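Local coordinates for 4-hydroxy-tetrahydrodipicolinate synthase (Methanocaldococcus jannaschii DSM 2661, PDB 2YXG), which probably catalyses the condensation of pyruvate with aspartate beta-semialdehyde to 4-hydroxy-tetrahydrodipicolinate, a step of lysine biosynthesis, at residues A[52-63]-A[86-96]. Sequence-based numbering, arbitrary orientation.
Sequences HEEHKKVIEKVV and ELSVFAEDVGA
Phe-90 reaches across from its helix to lie against Lys-56, an instance of how an aromatic ring fills the gap between two neighbouring helices. CG anti to the backbone N (chi1 175°) carries the ring across to the other helix, where Lys-56 CD sits 3.8 Å from its centroid over one face, a CH-pi contact; CB of Val-94, one turn on in Phe-90's own helix, lies over the rim of the opposite face, and the ring edge meets CB of Ile-59. Cut back to an alanine, Phe-90 would probably leave the Lys-56 chain without its ring face and open a gap beside Ile-59. A second CH-pi contact sets Leu-87 CD2 almost centrally over the His-55 imidazole. Aliphatic packing continues toward the C-terminal ends, where Ile-59 CG2 meets Val-94 CG1 at 3.6 Å and Val-63 rests on the Schellman turn at Gly-95. Polar contact is slight: His-52 NE2 gives Glu-86 OE2 a weak, bent hydrogen bond (2.9 Å, 129°), and Lys-56 NZ, 4.3 Å from Glu-86 OE2 and beyond salt-bridge range, probably adds some attraction. On the barrel side, Ile-59 and Ala-91 both touch Ala-74. The axes of 52-63 and 86-94 run 30° apart; helices 52-66 and 81-94 are consecutive outer helices of a TIM barrel, joined through strand 71-75.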
loop_
_atom_site.group_PDB
_atom_site.type_symbol
_atom_site.label_atom_id
_atom_site.label_comp_id
_atom_site.label_asym_id
_atom_site.label_seq_id
_atom_site.Cartn_x
_atom_site.Cartn_y
_atom_site.Cartn_z
ATOM N N HIS A 52 -11.929 16.793 -27.486
ATOM C CA HIS A 52 -11.672 16.053 -28.738
ATOM C C HIS A 52 -11.003 16.956 -29.802
ATOM O O HIS A 52 -9.923 16.647 -30.351
ATOM C CB HIS A 52 -13.024 15.587 -29.276
ATOM C CG HIS A 52 -12.990 14.355 -30.147
ATOM N ND1 HIS A 52 -13.415 14.358 -31.471
ATOM C CD2 HIS A 52 -12.663 13.071 -29.866
ATOM C CE1 HIS A 52 -13.348 13.133 -31.960
ATOM N NE2 HIS A 52 -12.886 12.336 -31.012
ATOM N N GLU A 53 -11.654 18.072 -30.097
ATOM C CA GLU A 53 -11.167 18.953 -31.138
ATOM C C GLU A 53 -9.815 19.603 -30.775
ATOM O O GLU A 53 -8.918 19.666 -31.622
ATOM C CB GLU A 53 -12.252 19.980 -31.511
ATOM C CG GLU A 53 -11.795 21.129 -32.445
ATOM C CD GLU A 53 -12.797 22.313 -32.465
ATOM O OE1 GLU A 53 -13.521 22.508 -31.441
ATOM O OE2 GLU A 53 -12.855 23.039 -33.492
ATOM N N GLU A 54 -9.652 20.035 -29.514
ATOM C CA GLU A 54 -8.356 20.546 -29.055
ATOM C C GLU A 54 -7.228 19.479 -29.146
ATOM O O GLU A 54 -6.139 19.749 -29.640
ATOM C CB GLU A 54 -8.470 21.127 -27.647
ATOM C CG GLU A 54 -9.266 22.405 -27.559
ATOM C CD GLU A 54 -9.498 22.834 -26.114
ATOM O OE1 GLU A 54 -9.753 21.944 -25.258
ATOM O OE2 GLU A 54 -9.427 24.053 -25.839
ATOM N N HIS A 55 -7.527 18.270 -28.675
ATOM C CA HIS A 55 -6.640 17.141 -28.776
ATOM C C HIS A 55 -6.177 17.003 -30.237
ATOM O O HIS A 55 -4.974 16.950 -30.526
ATOM C CB HIS A 55 -7.389 15.904 -28.274
ATOM C CG HIS A 55 -6.511 14.744 -27.913
ATOM N ND1 HIS A 55 -5.641 14.155 -28.808
ATOM C CD2 HIS A 55 -6.438 14.004 -26.778
ATOM C CE1 HIS A 55 -5.050 13.118 -28.233
ATOM N NE2 HIS A 55 -5.502 13.016 -26.997
ATOM N N LYS A 56 -7.120 17.007 -31.175
ATOM C CA LYS A 56 -6.754 16.765 -32.564
ATOM C C LYS A 56 -5.886 17.895 -33.045
ATOM O O LYS A 56 -4.841 17.644 -33.639
ATOM C CB LYS A 56 -7.982 16.556 -33.471
ATOM C CG LYS A 56 -8.907 15.421 -33.000
ATOM C CD LYS A 56 -9.596 14.634 -34.109
ATOM C CE LYS A 56 -11.087 14.811 -34.152
ATOM N NZ LYS A 56 -11.808 13.577 -34.702
ATOM N N LYS A 57 -6.295 19.132 -32.765
ATOM C CA LYS A 57 -5.606 20.286 -33.288
ATOM C C LYS A 57 -4.259 20.365 -32.631
ATOM O O LYS A 57 -3.316 20.794 -33.267
ATOM C CB LYS A 57 -6.359 21.587 -32.991
ATOM C CG LYS A 57 -7.617 21.881 -33.782
ATOM C CD LYS A 57 -7.282 22.165 -35.247
ATOM C CE LYS A 57 -7.270 23.675 -35.594
ATOM N NZ LYS A 57 -7.114 23.833 -37.114
ATOM N N VAL A 58 -4.157 20.010 -31.337
ATOM C CA VAL A 58 -2.805 20.049 -30.709
ATOM C C VAL A 58 -1.848 19.072 -31.386
ATOM O O VAL A 58 -0.754 19.465 -31.707
ATOM C CB VAL A 58 -2.767 19.844 -29.173
ATOM C CG1 VAL A 58 -1.298 19.722 -28.716
ATOM C CG2 VAL A 58 -3.449 21.004 -28.451
ATOM N N ILE A 59 -2.242 17.818 -31.589
ATOM C CA ILE A 59 -1.373 16.851 -32.293
ATOM C C ILE A 59 -0.960 17.363 -33.691
ATOM O O ILE A 59 0.232 17.337 -34.080
ATOM C CB ILE A 59 -2.003 15.424 -32.345
ATOM C CG1 ILE A 59 -2.009 14.782 -30.950
ATOM C CG2 ILE A 59 -1.196 14.495 -33.294
ATOM C CD1 ILE A 59 -2.949 13.590 -30.804
ATOM N N GLU A 60 -1.953 17.867 -34.428
ATOM C CA GLU A 60 -1.785 18.481 -35.748
ATOM C C GLU A 60 -0.737 19.582 -35.680
ATOM O O GLU A 60 0.193 19.613 -36.494
ATOM C CB GLU A 60 -3.132 19.074 -36.189
ATOM C CG GLU A 60 -3.391 19.009 -37.709
ATOM C CD GLU A 60 -4.201 20.199 -38.254
ATOM O OE1 GLU A 60 -4.352 21.244 -37.549
ATOM O OE2 GLU A 60 -4.687 20.095 -39.400
ATOM N N LYS A 61 -0.859 20.485 -34.696
ATOM C CA LYS A 61 0.113 21.578 -34.606
ATOM C C LYS A 61 1.531 21.015 -34.356
ATOM O O LYS A 61 2.535 21.440 -34.983
ATOM C CB LYS A 61 -0.308 22.599 -33.565
ATOM C CG LYS A 61 0.693 23.767 -33.382
ATOM C CD LYS A 61 0.445 24.875 -34.459
ATOM C CE LYS A 61 1.631 25.860 -34.552
ATOM N NZ LYS A 61 1.326 27.003 -35.465
ATOM N N VAL A 62 1.606 19.992 -33.502
ATOM C CA VAL A 62 2.918 19.408 -33.173
ATOM C C VAL A 62 3.603 18.736 -34.405
ATOM O O VAL A 62 4.808 18.949 -34.667
ATOM C CB VAL A 62 2.809 18.428 -31.974
ATOM C CG1 VAL A 62 4.167 17.792 -31.677
ATOM C CG2 VAL A 62 2.332 19.208 -30.735
ATOM N N VAL A 63 2.842 17.899 -35.104
ATOM C CA VAL A 63 3.331 17.265 -36.359
ATOM C C VAL A 63 3.874 18.327 -37.327
ATOM O O VAL A 63 5.010 18.202 -37.783
ATOM C CB VAL A 63 2.240 16.408 -37.043
ATOM C CG1 VAL A 63 2.632 16.013 -38.496
ATOM C CG2 VAL A 63 1.943 15.186 -36.230
ATOM N N GLU A 86 -10.036 5.149 -32.227
ATOM C CA GLU A 86 -10.274 6.403 -32.858
ATOM C C GLU A 86 -9.103 7.374 -32.727
ATOM O O GLU A 86 -8.661 7.916 -33.753
ATOM C CB GLU A 86 -11.533 6.991 -32.271
ATOM C CG GLU A 86 -12.224 7.936 -33.187
ATOM C CD GLU A 86 -13.275 8.786 -32.447
ATOM O OE1 GLU A 86 -14.054 8.193 -31.620
ATOM O OE2 GLU A 86 -13.315 10.033 -32.699
ATOM N N LEU A 87 -8.585 7.590 -31.505
ATOM C CA LEU A 87 -7.456 8.507 -31.306
ATOM C C LEU A 87 -6.196 8.038 -32.038
ATOM O O LEU A 87 -5.418 8.849 -32.536
ATOM C CB LEU A 87 -7.117 8.730 -29.797
ATOM C CG LEU A 87 -8.162 9.504 -28.962
ATOM C CD1 LEU A 87 -7.926 9.385 -27.457
ATOM C CD2 LEU A 87 -8.179 10.979 -29.365
ATOM N N SER A 88 -6.007 6.725 -32.074
ATOM C CA SER A 88 -4.827 6.120 -32.687
ATOM C C SER A 88 -4.857 6.273 -34.202
ATOM O O SER A 88 -3.856 6.634 -34.818
ATOM C CB SER A 88 -4.745 4.625 -32.315
ATOM O OG SER A 88 -4.667 4.465 -30.886
ATOM N N VAL A 89 -6.019 5.967 -34.777
ATOM C CA VAL A 89 -6.245 6.113 -36.217
ATOM C C VAL A 89 -6.023 7.576 -36.607
ATOM O O VAL A 89 -5.350 7.872 -37.618
ATOM C CB VAL A 89 -7.653 5.626 -36.607
ATOM C CG1 VAL A 89 -8.064 6.136 -38.054
ATOM C CG2 VAL A 89 -7.723 4.090 -36.502
ATOM N N PHE A 90 -6.536 8.482 -35.792
ATOM C CA PHE A 90 -6.277 9.880 -36.024
ATOM C C PHE A 90 -4.778 10.266 -35.967
ATOM O O PHE A 90 -4.293 11.027 -36.799
ATOM C CB PHE A 90 -7.029 10.786 -35.074
ATOM C CG PHE A 90 -6.648 12.240 -35.269
ATOM C CD1 PHE A 90 -7.250 12.999 -36.290
ATOM C CD2 PHE A 90 -5.614 12.819 -34.503
ATOM C CE1 PHE A 90 -6.895 14.324 -36.487
ATOM C CE2 PHE A 90 -5.228 14.125 -34.723
ATOM C CZ PHE A 90 -5.873 14.894 -35.712
ATOM N N ALA A 91 -4.051 9.756 -34.977
ATOM C CA ALA A 91 -2.635 10.058 -34.889
ATOM C C ALA A 91 -1.921 9.570 -36.164
ATOM O O ALA A 91 -0.998 10.195 -36.644
ATOM C CB ALA A 91 -2.052 9.424 -33.666
ATOM N N GLU A 92 -2.343 8.443 -36.710
ATOM C CA GLU A 92 -1.648 7.916 -37.896
ATOM C C GLU A 92 -1.954 8.782 -39.127
ATOM O O GLU A 92 -1.045 9.248 -39.813
ATOM C CB GLU A 92 -2.012 6.466 -38.156
ATOM C CG GLU A 92 -1.152 5.811 -39.268
ATOM C CD GLU A 92 -1.399 4.340 -39.370
ATOM O OE1 GLU A 92 -2.570 3.928 -39.483
ATOM O OE2 GLU A 92 -0.439 3.578 -39.320
ATOM N N ASP A 93 -3.237 9.045 -39.313
ATOM C CA ASP A 93 -3.760 9.843 -40.394
ATOM C C ASP A 93 -3.163 11.220 -40.381
ATOM O O ASP A 93 -2.890 11.749 -41.427
ATOM C CB ASP A 93 -5.284 10.000 -40.267
ATOM C CG ASP A 93 -6.077 8.722 -40.614
ATOM O OD1 ASP A 93 -5.493 7.689 -41.082
ATOM O OD2 ASP A 93 -7.334 8.773 -40.402
ATOM N N VAL A 94 -2.964 11.815 -39.215
ATOM C CA VAL A 94 -2.460 13.173 -39.174
ATOM C C VAL A 94 -0.935 13.271 -39.364
ATOM O O VAL A 94 -0.432 14.355 -39.582
ATOM C CB VAL A 94 -2.941 13.955 -37.908
ATOM C CG1 VAL A 94 -2.170 13.524 -36.633
ATOM C CG2 VAL A 94 -2.801 15.424 -38.101
ATOM N N GLY A 95 -0.189 12.167 -39.291
ATOM C CA GLY A 95 1.278 12.280 -39.537
ATOM C C GLY A 95 2.224 12.083 -38.368
ATOM O O GLY A 95 3.431 12.299 -38.519
ATOM N N ALA A 96 1.703 11.637 -37.209
ATOM C CA ALA A 96 2.589 11.280 -36.066
ATOM C C ALA A 96 3.427 10.082 -36.425
ATOM O O ALA A 96 3.086 9.326 -37.351
ATOM C CB ALA A 96 1.810 11.018 -34.786
#